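Long-range contact in structural protein (unclassified Rudivirus, PDB 6WQ0), which self-assembles into a helical, rod-shaped nucleocapsid that wraps around the viral DNA and holds it in the A-form: residues C[48-52]-C[84-88]. Numbering follows the deposited sequence.
Sequences NVPKF and ARALN. With nucleotides of chain A; nucleotides of chain B.
Phe52 (chi1 m) lays its ring between helix 71-89 and the DNA backbone: its CE2 lies 3.9 Å from Ala84 CB and 3.5 Å from O3' of DA145 in chain A, while C5' of DT146 covers one ring face, 3.5 Å from Phe52 CE1. Between helix 27-48 and helix 50-64, Asn48 departs a little from helical angles (phi -105°), Val49 and Pro50 stay near them, and Phe52 N bonds to Val49 O at 2.9 Å. Residues 84-88 are regular helix (Asn88 N to Ala84 O 2.8 Å), and the nearest CA atoms across the contact are those of Phe52 and Ala84, 7.1 Å apart. One turn beyond Ala84, Asn88 (chi1 t) points toward 48-52 and takes two polar partners: its OD1 accepts from NZ of the extended Lys51 at 3.0 Å, and its ND2 gives a weak bond to Asn48 OD1 at 3.5 Å. Asn48 ND2 is bound to Asn44 O, and Thr6 of a neighbouring subunit packs on Asn48 and Asn88. Arg85, all-trans through chi3, reaches away to the opposite DNA strand, where its NH1 and NH2 make weak bonds of 3.3 and 3.0 Å to OP2 of DA150 in chain B. The start of helix 50-64 thus packs on the end of helix 71-89 where both meet the DNA backbone, consistent with the desolvation and phosphate coordination by which the rudivirus capsid protein maintains A-form DNA.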
loop_
_atom_site.group_PDB
_atom_site.type_symbol
_atom_site.label_atom_id
_atom_site.label_comp_id
_atom_site.label_asym_id
_atom_site.label_seq_id
_atom_site.Cartn_x
_atom_site.Cartn_y
_atom_site.Cartn_z
ATOM N N ASN C 48 -16.103 73.515 -6.859
ATOM C CA ASN C 48 -15.356 74.710 -7.234
ATOM C C ASN C 48 -15.208 74.961 -8.729
ATOM O O ASN C 48 -15.191 76.123 -9.131
ATOM C CB ASN C 48 -13.962 74.673 -6.602
ATOM C CG ASN C 48 -14.007 74.896 -5.119
ATOM O OD1 ASN C 48 -14.332 75.986 -4.660
ATOM N ND2 ASN C 48 -13.690 73.863 -4.354
ATOM N N VAL C 49 -15.082 73.936 -9.564
ATOM C CA VAL C 49 -14.692 74.158 -10.959
ATOM C C VAL C 49 -15.762 74.852 -11.811
ATOM O O VAL C 49 -15.395 75.632 -12.705
ATOM C CB VAL C 49 -14.243 72.835 -11.600
ATOM C CG1 VAL C 49 -13.825 73.040 -13.040
ATOM C CG2 VAL C 49 -13.088 72.263 -10.815
ATOM N N PRO C 50 -17.073 74.623 -11.603
ATOM C CA PRO C 50 -18.069 75.337 -12.428
ATOM C C PRO C 50 -17.911 76.852 -12.467
ATOM O O PRO C 50 -18.100 77.467 -13.529
ATOM C CB PRO C 50 -19.392 74.929 -11.774
ATOM C CG PRO C 50 -19.142 73.599 -11.244
ATOM C CD PRO C 50 -17.713 73.547 -10.822
ATOM N N LYS C 51 -17.560 77.468 -11.335
ATOM C CA LYS C 51 -17.385 78.913 -11.277
ATOM C C LYS C 51 -16.263 79.400 -12.176
ATOM O O LYS C 51 -16.217 80.589 -12.501
ATOM C CB LYS C 51 -17.100 79.355 -9.843
ATOM C CG LYS C 51 -17.996 78.730 -8.802
ATOM C CD LYS C 51 -17.486 79.026 -7.406
ATOM C CE LYS C 51 -18.289 78.273 -6.371
ATOM N NZ LYS C 51 -17.655 78.309 -5.033
ATOM N N PHE C 52 -15.351 78.519 -12.567
ATOM C CA PHE C 52 -14.238 78.882 -13.426
ATOM C C PHE C 52 -14.450 78.467 -14.872
ATOM O O PHE C 52 -14.003 79.175 -15.779
ATOM C CB PHE C 52 -12.945 78.268 -12.879
ATOM C CG PHE C 52 -12.587 78.754 -11.502
ATOM C CD1 PHE C 52 -13.078 78.120 -10.382
ATOM C CD2 PHE C 52 -11.774 79.856 -11.332
ATOM C CE1 PHE C 52 -12.766 78.573 -9.123
ATOM C CE2 PHE C 52 -11.458 80.305 -10.077
ATOM C CZ PHE C 52 -11.954 79.664 -8.973
ATOM N N ALA C 84 -11.599 85.794 -10.587
ATOM C CA ALA C 84 -12.551 84.859 -10.006
ATOM C C ALA C 84 -11.993 84.239 -8.738
ATOM O O ALA C 84 -12.716 84.101 -7.745
ATOM C CB ALA C 84 -12.916 83.782 -11.023
ATOM N N ARG C 85 -10.697 83.921 -8.736
ATOM C CA ARG C 85 -10.060 83.400 -7.534
ATOM C C ARG C 85 -10.340 84.308 -6.347
ATOM O O ARG C 85 -10.861 83.860 -5.320
ATOM C CB ARG C 85 -8.561 83.249 -7.775
ATOM C CG ARG C 85 -7.806 82.585 -6.653
ATOM C CD ARG C 85 -6.351 82.438 -6.999
ATOM N NE ARG C 85 -5.534 82.065 -5.852
ATOM C CZ ARG C 85 -4.571 82.824 -5.346
ATOM N NH1 ARG C 85 -4.301 83.999 -5.888
ATOM N NH2 ARG C 85 -3.877 82.407 -4.299
ATOM N N ALA C 86 -10.074 85.607 -6.505
ATOM C CA ALA C 86 -10.324 86.547 -5.421
ATOM C C ALA C 86 -11.772 86.479 -4.965
ATOM O O ALA C 86 -12.048 86.369 -3.765
ATOM C CB ALA C 86 -9.960 87.962 -5.859
ATOM N N LEU C 87 -12.710 86.484 -5.910
ATOM C CA LEU C 87 -14.119 86.463 -5.539
ATOM C C LEU C 87 -14.470 85.182 -4.800
ATOM O O LEU C 87 -15.305 85.191 -3.891
ATOM C CB LEU C 87 -14.987 86.624 -6.782
ATOM C CG LEU C 87 -16.498 86.569 -6.569
ATOM C CD1 LEU C 87 -16.980 87.837 -5.905
ATOM C CD2 LEU C 87 -17.210 86.342 -7.884
ATOM N N ASN C 88 -13.838 84.070 -5.167
ATOM C CA ASN C 88 -14.140 82.822 -4.483
ATOM C C ASN C 88 -13.530 82.796 -3.091
ATOM O O ASN C 88 -14.021 82.078 -2.218
ATOM C CB ASN C 88 -13.639 81.640 -5.309
ATOM C CG ASN C 88 -14.220 80.327 -4.854
ATOM O OD1 ASN C 88 -15.409 80.226 -4.582
ATOM N ND2 ASN C 88 -13.377 79.317 -4.750
ATOM P P DA A 145 -3.705 82.012 -10.339
ATOM O OP1 DA A 145 -3.944 82.809 -9.134
ATOM O OP2 DA A 145 -2.496 81.184 -10.435
ATOM O "O5'" DA A 145 -4.943 81.043 -10.566
ATOM C "C5'" DA A 145 -6.259 81.537 -10.504
ATOM C "C4'" DA A 145 -7.235 80.522 -11.059
ATOM O "O4'" DA A 145 -6.794 80.110 -12.367
ATOM C "C3'" DA A 145 -7.324 79.224 -10.293
ATOM O "O3'" DA A 145 -8.180 79.356 -9.183
ATOM C "C2'" DA A 145 -7.919 78.302 -11.342
ATOM C "C1'" DA A 145 -7.216 78.780 -12.605
ATOM N N9 DA A 145 -6.062 77.966 -12.978
ATOM C C8 DA A 145 -4.745 78.316 -12.939
ATOM N N7 DA A 145 -3.936 77.370 -13.338
ATOM C C5 DA A 145 -4.785 76.331 -13.665
ATOM C C6 DA A 145 -4.554 75.039 -14.156
ATOM N N6 DA A 145 -3.339 74.560 -14.418
ATOM N N1 DA A 145 -5.628 74.255 -14.379
ATOM C C2 DA A 145 -6.839 74.740 -14.118
ATOM N N3 DA A 145 -7.175 75.932 -13.657
ATOM C C4 DA A 145 -6.094 76.686 -13.453
ATOM P P DT A 146 -7.961 78.435 -7.890
ATOM O OP1 DT A 146 -8.838 78.933 -6.820
ATOM O OP2 DT A 146 -6.513 78.366 -7.662
ATOM O "O5'" DT A 146 -8.434 76.974 -8.345
ATOM C "C5'" DT A 146 -9.809 76.694 -8.568
ATOM C "C4'" DT A 146 -10.025 75.252 -9.009
ATOM O "O4'" DT A 146 -9.370 75.007 -10.276
ATOM C "C3'" DT A 146 -9.437 74.193 -8.112
ATOM O "O3'" DT A 146 -10.252 73.977 -6.975
ATOM C "C2'" DT A 146 -9.449 72.988 -9.045
ATOM C "C1'" DT A 146 -9.051 73.621 -10.376
ATOM N N1 DT A 146 -7.598 73.471 -10.688
ATOM C C2 DT A 146 -7.133 72.298 -11.255
ATOM O O2 DT A 146 -7.848 71.358 -11.533
ATOM N N3 DT A 146 -5.791 72.269 -11.485
ATOM C C4 DT A 146 -4.884 73.262 -11.206
ATOM O O4 DT A 146 -3.691 73.143 -11.450
ATOM C C5 DT A 146 -5.436 74.455 -10.612
ATOM C C7 DT A 146 -4.546 75.608 -10.266
ATOM C C6 DT A 146 -6.746 74.497 -10.385
ATOM P P DA B 150 -0.317 84.873 -5.007
ATOM O OP1 DA B 150 -0.412 85.677 -6.233
ATOM O OP2 DA B 150 -1.217 83.729 -4.812
ATOM O "O5'" DA B 150 1.174 84.331 -4.867
ATOM C "C5'" DA B 150 2.272 85.203 -5.077
ATOM C "C4'" DA B 150 3.544 84.632 -4.484
ATOM O "O4'" DA B 150 3.350 84.343 -3.087
ATOM C "C3'" DA B 150 3.984 83.298 -5.033
ATOM O "O3'" DA B 150 4.590 83.442 -6.281
ATOM C "C2'" DA B 150 4.988 82.896 -3.972
ATOM C "C1'" DA B 150 4.249 83.315 -2.710
ATOM N N9 DA B 150 3.508 82.221 -2.115
ATOM C C8 DA B 150 2.187 81.925 -2.269
ATOM N N7 DA B 150 1.811 80.855 -1.619
ATOM C C5 DA B 150 2.967 80.431 -0.994
ATOM C C6 DA B 150 3.244 79.353 -0.145
ATOM N N6 DA B 150 2.327 78.468 0.240
ATOM N N1 DA B 150 4.510 79.213 0.292
ATOM C C2 DA B 150 5.422 80.105 -0.082
ATOM N N3 DA B 150 5.281 81.149 -0.877
ATOM C C4 DA B 150 4.018 81.258 -1.299
#